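Local structure of aminoacyl-tRNA synthetase (Cryptosporidium parvum, 5F9Z) at residues 184-188 and 242-246; 207-212 and 223-228. The protein probably attaches proline to its cognate tRNA using ATP, as a prolyl-tRNA synthetase, and is bound here to the inhibitor halofuginone and an ATP analogue. All coordinates share one frame; numbering follows the deposited sequence.

Contact 1 of 2, residues 184-188 and 242-246; sequences ALEMV and TSHLL. With HFG (7-bromo-6-chloro-3-{3-[(2R,3S)-3-hydroxypiperidin-2-yl]-2-oxopropyl}quinazolin-4(3H)-one), chain E; ANP (phosphoaminophosphonic acid-adenylate ester), chain D.
Val188 and Leu245 carry most of this contact, in which one face of helix 184-188 lies on strand 242-246. The two run nearly antiparallel, at 173°, with their axes 7.9 Å apart. Leu245 can be followed outward from the strand. Leu245 CB packs against CG2 of Val188 at 3.9 Å. CG stands anti to the backbone N (chi1 175°), and this brings the end of the side chain to the helix. There the branches part. Leu245 CD1 meets CB of Ala184 at 3.8 Å and lies equally near the backbone N of Leu185. Leu245 CD2 touches CD1 of Leu185 at 4.0 Å, and the two leucine side chains cross at about a right angle.

Val188 fits over the strand backbone with both methyls. Val188 CG2 sits 3.3 Å from the carbonyl O of His244. Val188 CG1 lies 3.3 Å from OG of Ser243. Ser243 OG donates to the carbonyl O of Val188 at 3.1 Å. It comes in from the side of that carbonyl, with a C=O...donor angle of 108°. The bond gives the buried hydroxyl a partner on the helix.

His244 leaves the strand on the side away from the helix, and its ring lines the halofuginone pocket. His244 NE2 donates a nearly straight hydrogen bond to O7' of halofuginone at 2.6 Å, and this oxygen lies in the ring plane at the edge. The second ring nitrogen, ND1, is hydrogen-bonded to Thr224 OG1, which helps fix the ring's rotation. CG2 of Thr242 faces both halofuginone and C5' of the ATP analogue, beside its ribose. Strand 236-247, part of the antiparallel sheet of the class II synthetase core, thus has helix 181-202 on one face and the ligands on the other, between neighbouring strands 223-231 and 265-276.

Contact 2 of 2, residues 207-212 and 223-228; sequences VVKGTK and ITKSIE
Residues 207-212 and 223-228 pair in antiparallel register, with strand axes 4.7 Å apart and N-to-C directions at 151°. They form a beta hairpin of the class II synthetase core. It lies between strands 475-480 and 236-247, and so links the core to the C-terminal part of the chain. Val208 with Glu228 and Gly210 with Ser226 are hydrogen-bonded pairs, each joined by two backbone bonds. Lys209 with Ile227 and Thr211 with Lys225 are the non-hydrogen-bonded pairs between and beyond them. Lys212 N extends the pairing with a 2.7 Å bond to Thr224 O, and a water bridges Lys212 O and Thr224 N.

Lys209, Thr211, Lys225 and Ile227 share the face toward helix 181-202. CG2 of Ile227 touches CG of Lys209 at 3.6 Å and CG2 of Val207 at 3.8 Å. Two lysine ends lead on to the helix: Lys209 NZ is hydrogen-bonded to Asn193, and Lys225 NZ forms a salt bridge with Asp189. Thr211 sets its CG2 against CG2 of Ile223.

The other face carries Val208, Ser226 and Glu228. Lys212 folds back along it, bent at chi2 (-66°). Its CG packs on CG2 of Thr224, and CE passes OG of Ser226. Lys212 NZ is held both by its hairpin neighbour Glu228 and by the carbonyl of Leu477, far along the chain. Glu228 OE1 takes two donors. Ser226 OG reaches Glu228 OE1 at 2.8 Å on the anti side, close to the carboxylate plane, while Lys212 NZ makes its 2.7 Å salt bridge from above that plane, 59° out of it.

Strands 223-231 and 236-247 are neighbours in the sheet, and a probable backbone bond from Ser243 N to Lys225 O joins contact 1 to contact 2. Helix 181-202 serves both: it packs on the strand of contact 1 and takes the ends of Lys209 and Lys225 from contact 2. Contact 1 is buried and mostly apolar, with one serine hydroxyl bond, and it borders the ligands directly. Contact 2 is partly buried. Backbone pairing dominates it, and its buried salt bridge lies on the face turned from the helix. Contact 2 stands one layer back from halofuginone, through Thr224.

Contact 1 of 2, residues 184-188 and 242-246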
ATOM      1  N   ALA A 184      25.100   0.053   2.886  1.00 29.13           N
ATOM      2  CA  ALA A 184      23.980   0.448   2.038  1.00 27.97           C
ATOM      3  C   ALA A 184      22.982  -0.692   1.874  1.00 28.10           C
ATOM      4  O   ALA A 184      21.768  -0.473   1.949  1.00 27.84           O
ATOM      5  CB  ALA A 184      24.492   0.916   0.677  1.00 27.87           C
ATOM      6  N   LEU A 185      23.475  -1.914   1.651  1.00 28.64           N
ATOM      7  CA  LEU A 185      22.577  -3.055   1.498  1.00 29.39           C
ATOM      8  C   LEU A 185      21.797  -3.318   2.781  1.00 30.53           C
ATOM      9  O   LEU A 185      20.612  -3.668   2.735  1.00 31.29           O
ATOM     10  CB  LEU A 185      23.368  -4.296   1.084  1.00 29.83           C
ATOM     11  CG  LEU A 185      22.565  -5.589   0.919  1.00 28.70           C
ATOM     12  CD1 LEU A 185      21.434  -5.402  -0.081  1.00 27.11           C
ATOM     13  CD2 LEU A 185      23.474  -6.735   0.498  1.00 27.60           C
ATOM     14  N   GLU A 186      22.448  -3.157   3.936  1.00 30.66           N
ATOM     15  CA  GLU A 186      21.731  -3.261   5.202  1.00 30.90           C
ATOM     16  C   GLU A 186      20.629  -2.216   5.300  1.00 29.59           C
ATOM     17  O   GLU A 186      19.567  -2.486   5.873  1.00 28.68           O
ATOM     18  CB  GLU A 186      22.708  -3.122   6.371  1.00 32.83           C
ATOM     19  CG  GLU A 186      23.693  -4.275   6.490  1.00 35.84           C
ATOM     20  CD  GLU A 186      24.850  -3.963   7.422  1.00 38.53           C
ATOM     21  OE1 GLU A 186      24.953  -2.805   7.878  1.00 38.78           O
ATOM     22  OE2 GLU A 186      25.657  -4.877   7.693  1.00 40.62           O
ATOM     23  N   MET A 187      20.856  -1.025   4.741  1.00 28.62           N
ATOM     24  CA  MET A 187      19.806  -0.013   4.702  1.00 28.24           C
ATOM     25  C   MET A 187      18.671  -0.434   3.777  1.00 27.37           C
ATOM     26  O   MET A 187      17.498  -0.151   4.054  1.00 26.59           O
ATOM     27  CB  MET A 187      20.392   1.329   4.261  1.00 30.60           C
ATOM     28  CG  MET A 187      19.408   2.484   4.290  1.00 31.13           C
ATOM     29  SD  MET A 187      18.923   2.929   5.966  1.00 32.80           S
ATOM     30  CE  MET A 187      17.703   4.191   5.635  1.00 32.34           C
ATOM     31  N   VAL A 188      18.998  -1.112   2.673  1.00 27.19           N
ATOM     32  CA  VAL A 188      17.968  -1.587   1.752  1.00 26.12           C
ATOM     33  C   VAL A 188      17.069  -2.606   2.441  1.00 27.54           C
ATOM     34  O   VAL A 188      15.837  -2.528   2.362  1.00 28.58           O
ATOM     35  CB  VAL A 188      18.611  -2.175   0.482  1.00 24.46           C
ATOM     36  CG1 VAL A 188      17.547  -2.765  -0.430  1.00 23.66           C
ATOM     37  CG2 VAL A 188      19.415  -1.114  -0.248  1.00 23.28           C
ATOM     38  N   THR A 242       9.195  -0.570  -2.932  1.00 26.31           N
ATOM     39  CA  THR A 242      10.467  -0.931  -3.539  1.00 26.52           C
ATOM     40  C   THR A 242      11.611  -0.302  -2.756  1.00 24.86           C
ATOM     41  O   THR A 242      11.468   0.771  -2.164  1.00 25.56           O
ATOM     42  CB  THR A 242      10.531  -0.500  -5.009  1.00 29.60           C
ATOM     43  OG1 THR A 242      11.781  -0.909  -5.577  1.00 32.95           O
ATOM     44  CG2 THR A 242      10.396   1.003  -5.129  1.00 30.86           C
ATOM     45  N   SER A 243      12.750  -0.993  -2.761  1.00 22.64           N
ATOM     46  CA  SER A 243      13.956  -0.539  -2.077  1.00 24.67           C
ATOM     47  C   SER A 243      15.151  -0.944  -2.924  1.00 26.75           C
ATOM     48  O   SER A 243      15.363  -2.135  -3.166  1.00 27.39           O
ATOM     49  CB  SER A 243      14.054  -1.139  -0.671  1.00 26.83           C
ATOM     50  OG  SER A 243      15.160  -0.608   0.036  1.00 30.46           O
ATOM     51  N   HIS A 244      15.923   0.040  -3.374  1.00 25.64           N
ATOM     52  CA  HIS A 244      16.988  -0.181  -4.342  1.00 26.20           C
ATOM     53  C   HIS A 244      18.355  -0.098  -3.678  1.00 26.82           C
ATOM     54  O   HIS A 244      18.602   0.781  -2.847  1.00 26.53           O
ATOM     55  CB  HIS A 244      16.926   0.848  -5.476  1.00 26.34           C
ATOM     56  CG  HIS A 244      15.563   1.015  -6.071  1.00 26.81           C
ATOM     57  ND1 HIS A 244      15.019   0.107  -6.953  1.00 27.67           N
ATOM     58  CD2 HIS A 244      14.640   1.994  -5.921  1.00 26.06           C
ATOM     59  CE1 HIS A 244      13.817   0.517  -7.316  1.00 27.52           C
ATOM     60  NE2 HIS A 244      13.562   1.658  -6.702  1.00 27.04           N
ATOM     61  N   LEU A 245      19.239  -1.020  -4.053  1.00 28.89           N
ATOM     62  CA  LEU A 245      20.668  -0.883  -3.773  1.00 29.41           C
ATOM     63  C   LEU A 245      21.290  -0.242  -5.005  1.00 30.23           C
ATOM     64  O   LEU A 245      21.690  -0.919  -5.954  1.00 32.61           O
ATOM     65  CB  LEU A 245      21.304  -2.228  -3.446  1.00 29.29           C
ATOM     66  CG  LEU A 245      22.824  -2.188  -3.248  1.00 30.35           C
ATOM     67  CD1 LEU A 245      23.197  -1.255  -2.104  1.00 29.07           C
ATOM     68  CD2 LEU A 245      23.389  -3.583  -3.018  1.00 30.77           C
ATOM     69  N   LEU A 246      21.347   1.092  -5.000  1.00 29.38           N
ATOM     70  CA  LEU A 246      21.874   1.822  -6.146  1.00 31.04           C
ATOM     71  C   LEU A 246      23.361   1.577  -6.354  1.00 33.04           C
ATOM     72  O   LEU A 246      23.848   1.723  -7.480  1.00 35.01           O
ATOM     73  CB  LEU A 246      21.616   3.319  -5.976  1.00 29.94           C
ATOM     74  CG  LEU A 246      20.170   3.718  -5.676  1.00 25.28           C
ATOM     75  CD1 LEU A 246      20.090   5.193  -5.324  1.00 26.17           C
ATOM     76  CD2 LEU A 246      19.271   3.393  -6.858  1.00 22.57           C
TER
HETATM   77  O4' HFG E 702      11.733   6.403  -9.279  1.00 34.77           O
HETATM   78  C21 HFG E 702      12.321   5.392  -9.531  1.00 34.31           C
HETATM   79  C3' HFG E 702      13.300   4.775  -8.506  1.00 33.19           C
HETATM   80  C2' HFG E 702      13.100   5.304  -7.084  1.00 30.75           C
HETATM   81  N1' HFG E 702      13.237   6.698  -7.047  1.00 29.62           N
HETATM   82  C6' HFG E 702      12.617   7.255  -5.882  1.00 30.42           C
HETATM   83  C5' HFG E 702      12.375   6.211  -4.790  1.00 30.70           C
HETATM   84  C4' HFG E 702      11.515   5.153  -5.232  1.00 29.63           C
HETATM   85  C39 HFG E 702      11.702   4.866  -6.601  1.00 30.25           C
HETATM   86  O7' HFG E 702      11.563   3.370  -6.839  1.00 30.95           O
HETATM   87  C1' HFG E 702      12.084   4.639 -10.974  1.00 34.29           C
HETATM   88  N3  HFG E 702      11.410   5.600 -11.947  1.00 34.63           N
HETATM   89  C4  HFG E 702      12.119   6.686 -12.443  1.00 36.81           C
HETATM   90  O11 HFG E 702      13.288   6.874 -12.101  1.00 37.67           O
HETATM   91  C10 HFG E 702      11.517   7.546 -13.314  1.00 38.27           C
HETATM   92  C5  HFG E 702      12.221   8.683 -13.852  1.00 39.94           C
HETATM   93  C2  HFG E 702      10.164   5.397 -12.315  1.00 34.54           C
HETATM   94  N1  HFG E 702       9.537   6.221 -13.168  1.00 35.65           N
HETATM   95  C9  HFG E 702      10.206   7.300 -13.675  1.00 38.22           C
HETATM   96  C8  HFG E 702       9.553   8.163 -14.569  1.00 41.16           C
HETATM   97  C7  HFG E 702      10.248   9.281 -15.093  1.00 45.97           C
HETATM   98 BR1  HFG E 702       9.333  10.481 -16.337  1.00 55.64          BR
HETATM   99  C6  HFG E 702      11.580   9.529 -14.727  1.00 42.82           C
HETATM  100 CL1  HFG E 702      12.439  10.921 -15.386  1.00 43.53          CL
HETATM  101  PG  ANP D 701       5.653   0.779 -12.633  1.00 35.98           P
HETATM  102  O1G ANP D 701       6.210   0.143 -13.867  1.00 36.83           O
HETATM  103  O2G ANP D 701       4.338   0.018 -12.210  1.00 37.53           O
HETATM  104  O3G ANP D 701       5.298   2.292 -12.927  1.00 33.56           O
HETATM  105  PB  ANP D 701       7.647   2.088 -11.142  1.00 33.27           P
HETATM  106  O1B ANP D 701       9.161   1.841 -11.405  1.00 34.34           O
HETATM  107  O2B ANP D 701       7.155   3.159 -12.061  1.00 29.25           O
HETATM  108  N3B ANP D 701       6.790   0.664 -11.381  1.00 34.60           N
HETATM  109  PA  ANP D 701       8.528   3.357  -8.868  1.00 32.60           P
HETATM  110  O1A ANP D 701       8.988   4.525  -9.650  1.00 31.72           O
HETATM  111  O2A ANP D 701       9.641   2.377  -8.488  1.00 32.73           O
HETATM  112  O3A ANP D 701       7.430   2.527  -9.662  1.00 33.68           O
HETATM  113  O5' ANP D 701       7.777   3.902  -7.583  1.00 33.97           O
HETATM  114  C5' ANP D 701       7.874   3.233  -6.306  1.00 32.38           C
HETATM  115  C4' ANP D 701       6.569   2.535  -6.016  1.00 30.88           C
HETATM  116  O4' ANP D 701       5.484   3.459  -6.213  1.00 30.42           O
HETATM  117  C3' ANP D 701       6.247   1.352  -6.919  1.00 31.00           C
HETATM  118  O3' ANP D 701       6.825   0.158  -6.404  1.00 32.89           O
HETATM  119  C2' ANP D 701       4.716   1.302  -6.875  1.00 31.12           C
HETATM  120  O2' ANP D 701       4.249   0.512  -5.788  1.00 31.49           O
HETATM  121  C1' ANP D 701       4.332   2.775  -6.672  1.00 30.23           C
HETATM  122  N9  ANP D 701       3.855   3.447  -7.876  1.00 30.24           N
HETATM  123  C8  ANP D 701       4.475   3.498  -9.098  1.00 30.26           C
HETATM  124  N7  ANP D 701       3.820   4.186 -10.002  1.00 29.98           N
HETATM  125  C5  ANP D 701       2.692   4.625  -9.325  1.00 30.23           C
HETATM  126  C6  ANP D 701       1.592   5.409  -9.726  1.00 31.51           C
HETATM  127  N6  ANP D 701       1.442   5.908 -10.955  1.00 30.98           N
HETATM  128  N1  ANP D 701       0.635   5.665  -8.803  1.00 31.78           N
HETATM  129  C2  ANP D 701       0.779   5.168  -7.572  1.00 30.35           C
HETATM  130  N3  ANP D 701       1.770   4.418  -7.082  1.00 30.02           N
HETATM  131  C4  ANP D 701       2.701   4.181  -8.015  1.00 30.17           C

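Contact 2 of 2, residues 207-212 and 223-228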
ATOM      1  N   VAL A 207       2.152  -9.318   1.961  1.00 24.60           N
ATOM      2  CA  VAL A 207       3.061  -9.055   0.855  1.00 27.49           C
ATOM      3  C   VAL A 207       4.186 -10.081   0.899  1.00 29.47           C
ATOM      4  O   VAL A 207       4.450 -10.705   1.929  1.00 30.75           O
ATOM      5  CB  VAL A 207       3.641  -7.622   0.885  1.00 26.82           C
ATOM      6  CG1 VAL A 207       2.539  -6.592   0.669  1.00 25.23           C
ATOM      7  CG2 VAL A 207       4.368  -7.368   2.196  1.00 26.78           C
ATOM      8  N   VAL A 208       4.849 -10.249  -0.241  1.00 29.93           N
ATOM      9  CA  VAL A 208       5.944 -11.201  -0.387  1.00 30.96           C
ATOM     10  C   VAL A 208       7.232 -10.415  -0.587  1.00 31.16           C
ATOM     11  O   VAL A 208       7.386  -9.705  -1.588  1.00 30.68           O
ATOM     12  CB  VAL A 208       5.702 -12.170  -1.554  1.00 31.20           C
ATOM     13  CG1 VAL A 208       6.894 -13.100  -1.728  1.00 31.28           C
ATOM     14  CG2 VAL A 208       4.429 -12.969  -1.324  1.00 31.43           C
ATOM     15  N   LYS A 209       8.152 -10.538   0.366  1.00 31.74           N
ATOM     16  CA  LYS A 209       9.456  -9.904   0.245  1.00 30.80           C
ATOM     17  C   LYS A 209      10.338 -10.700  -0.705  1.00 32.10           C
ATOM     18  O   LYS A 209      10.374 -11.933  -0.658  1.00 33.54           O
ATOM     19  CB  LYS A 209      10.127  -9.786   1.614  1.00 30.86           C
ATOM     20  CG  LYS A 209       9.443  -8.803   2.548  1.00 29.68           C
ATOM     21  CD  LYS A 209      10.207  -8.619   3.849  1.00 32.19           C
ATOM     22  CE  LYS A 209      10.081  -9.837   4.745  1.00 36.13           C
ATOM     23  NZ  LYS A 209      10.509  -9.533   6.139  1.00 37.36           N
ATOM     24  N   GLY A 210      11.046  -9.989  -1.576  1.00 31.04           N
ATOM     25  CA  GLY A 210      11.902 -10.663  -2.534  1.00 31.01           C
ATOM     26  C   GLY A 210      12.757  -9.673  -3.291  1.00 32.27           C
ATOM     27  O   GLY A 210      12.755  -8.471  -3.016  1.00 32.58           O
ATOM     28  N   THR A 211      13.494 -10.207  -4.261  1.00 32.69           N
ATOM     29  CA  THR A 211      14.390  -9.427  -5.100  1.00 32.21           C
ATOM     30  C   THR A 211      13.895  -9.453  -6.540  1.00 30.57           C
ATOM     31  O   THR A 211      13.510 -10.508  -7.055  1.00 30.16           O
ATOM     32  CB  THR A 211      15.820  -9.972  -5.032  1.00 36.24           C
ATOM     33  OG1 THR A 211      16.258 -10.005  -3.667  1.00 37.33           O
ATOM     34  CG2 THR A 211      16.769  -9.099  -5.842  1.00 37.14           C
ATOM     35  N   LYS A 212      13.898  -8.289  -7.181  1.00 28.98           N
ATOM     36  CA  LYS A 212      13.544  -8.216  -8.590  1.00 28.43           C
ATOM     37  C   LYS A 212      14.601  -8.910  -9.439  1.00 31.61           C
ATOM     38  O   LYS A 212      15.786  -8.938  -9.097  1.00 32.75           O
ATOM     39  CB  LYS A 212      13.399  -6.760  -9.037  1.00 26.15           C
ATOM     40  CG  LYS A 212      12.197  -6.039  -8.458  1.00 25.38           C
ATOM     41  CD  LYS A 212      10.898  -6.634  -8.968  1.00 24.09           C
ATOM     42  CE  LYS A 212       9.704  -5.836  -8.478  1.00 22.51           C
ATOM     43  NZ  LYS A 212       8.416  -6.444  -8.901  1.00 23.59           N
ATOM     44  N   ILE A 223      20.740  -3.686  -7.189  1.00 31.50           N
ATOM     45  CA  ILE A 223      19.789  -4.650  -6.648  1.00 31.04           C
ATOM     46  C   ILE A 223      18.510  -3.911  -6.287  1.00 32.34           C
ATOM     47  O   ILE A 223      18.552  -2.905  -5.571  1.00 33.97           O
ATOM     48  CB  ILE A 223      20.351  -5.382  -5.413  1.00 30.78           C
ATOM     49  CG1 ILE A 223      21.647  -6.116  -5.763  1.00 31.96           C
ATOM     50  CG2 ILE A 223      19.320  -6.352  -4.853  1.00 29.97           C
ATOM     51  CD1 ILE A 223      22.293  -6.805  -4.583  1.00 31.49           C
ATOM     52  N   THR A 224      17.379  -4.405  -6.783  1.00 31.17           N
ATOM     53  CA  THR A 224      16.067  -3.856  -6.457  1.00 28.08           C
ATOM     54  C   THR A 224      15.278  -4.915  -5.701  1.00 28.10           C
ATOM     55  O   THR A 224      14.896  -5.941  -6.276  1.00 29.27           O
ATOM     56  CB  THR A 224      15.315  -3.413  -7.711  1.00 26.92           C
ATOM     57  OG1 THR A 224      15.992  -2.302  -8.311  1.00 28.59           O
ATOM     58  CG2 THR A 224      13.893  -3.004  -7.360  1.00 24.10           C
ATOM     59  N   LYS A 225      15.047  -4.675  -4.416  1.00 27.16           N
ATOM     60  CA  LYS A 225      14.186  -5.518  -3.606  1.00 27.96           C
ATOM     61  C   LYS A 225      12.816  -4.865  -3.480  1.00 28.94           C
ATOM     62  O   LYS A 225      12.687  -3.639  -3.533  1.00 30.19           O
ATOM     63  CB  LYS A 225      14.797  -5.756  -2.225  1.00 28.40           C
ATOM     64  CG  LYS A 225      16.147  -6.453  -2.275  1.00 30.16           C
ATOM     65  CD  LYS A 225      16.640  -6.832  -0.893  1.00 31.04           C
ATOM     66  CE  LYS A 225      17.927  -7.637  -0.978  1.00 31.83           C
ATOM     67  NZ  LYS A 225      18.402  -8.078   0.363  1.00 32.51           N
ATOM     68  N   SER A 226      11.787  -5.693  -3.327  1.00 28.47           N
ATOM     69  CA  SER A 226      10.425  -5.187  -3.320  1.00 28.00           C
ATOM     70  C   SER A 226       9.541  -6.092  -2.476  1.00 27.28           C
ATOM     71  O   SER A 226       9.934  -7.189  -2.073  1.00 29.75           O
ATOM     72  CB  SER A 226       9.863  -5.080  -4.740  1.00 28.46           C
ATOM     73  OG  SER A 226       9.659  -6.367  -5.295  1.00 30.06           O
ATOM     74  N   ILE A 227       8.334  -5.603  -2.210  1.00 24.63           N
ATOM     75  CA  ILE A 227       7.257  -6.396  -1.631  1.00 23.89           C
ATOM     76  C   ILE A 227       6.140  -6.450  -2.663  1.00 24.46           C
ATOM     77  O   ILE A 227       5.676  -5.406  -3.139  1.00 21.81           O
ATOM     78  CB  ILE A 227       6.760  -5.813  -0.298  1.00 23.57           C
ATOM     79  CG1 ILE A 227       6.636  -4.291  -0.379  1.00 23.83           C
ATOM     80  CG2 ILE A 227       7.693  -6.199   0.833  1.00 23.16           C
ATOM     81  CD1 ILE A 227       5.988  -3.671   0.842  1.00 23.68           C
ATOM     82  N   GLU A 228       5.726  -7.659  -3.024  1.00 27.94           N
ATOM     83  CA  GLU A 228       4.718  -7.860  -4.055  1.00 29.27           C
ATOM     84  C   GLU A 228       3.383  -8.210  -3.412  1.00 29.39           C
ATOM     85  O   GLU A 228       3.300  -9.142  -2.605  1.00 29.65           O
ATOM     86  CB  GLU A 228       5.139  -8.967  -5.024  1.00 32.83           C
ATOM     87  CG  GLU A 228       6.425  -8.687  -5.789  1.00 35.69           C
ATOM     88  CD  GLU A 228       6.322  -7.473  -6.692  1.00 37.22           C
ATOM     89  OE1 GLU A 228       7.121  -6.531  -6.518  1.00 37.40           O
ATOM     90  OE2 GLU A 228       5.439  -7.460  -7.576  1.00 38.85           O
TER
HETATM   91  O   HOH W   1      17.652  -6.910  -8.636  1.00 35.06           O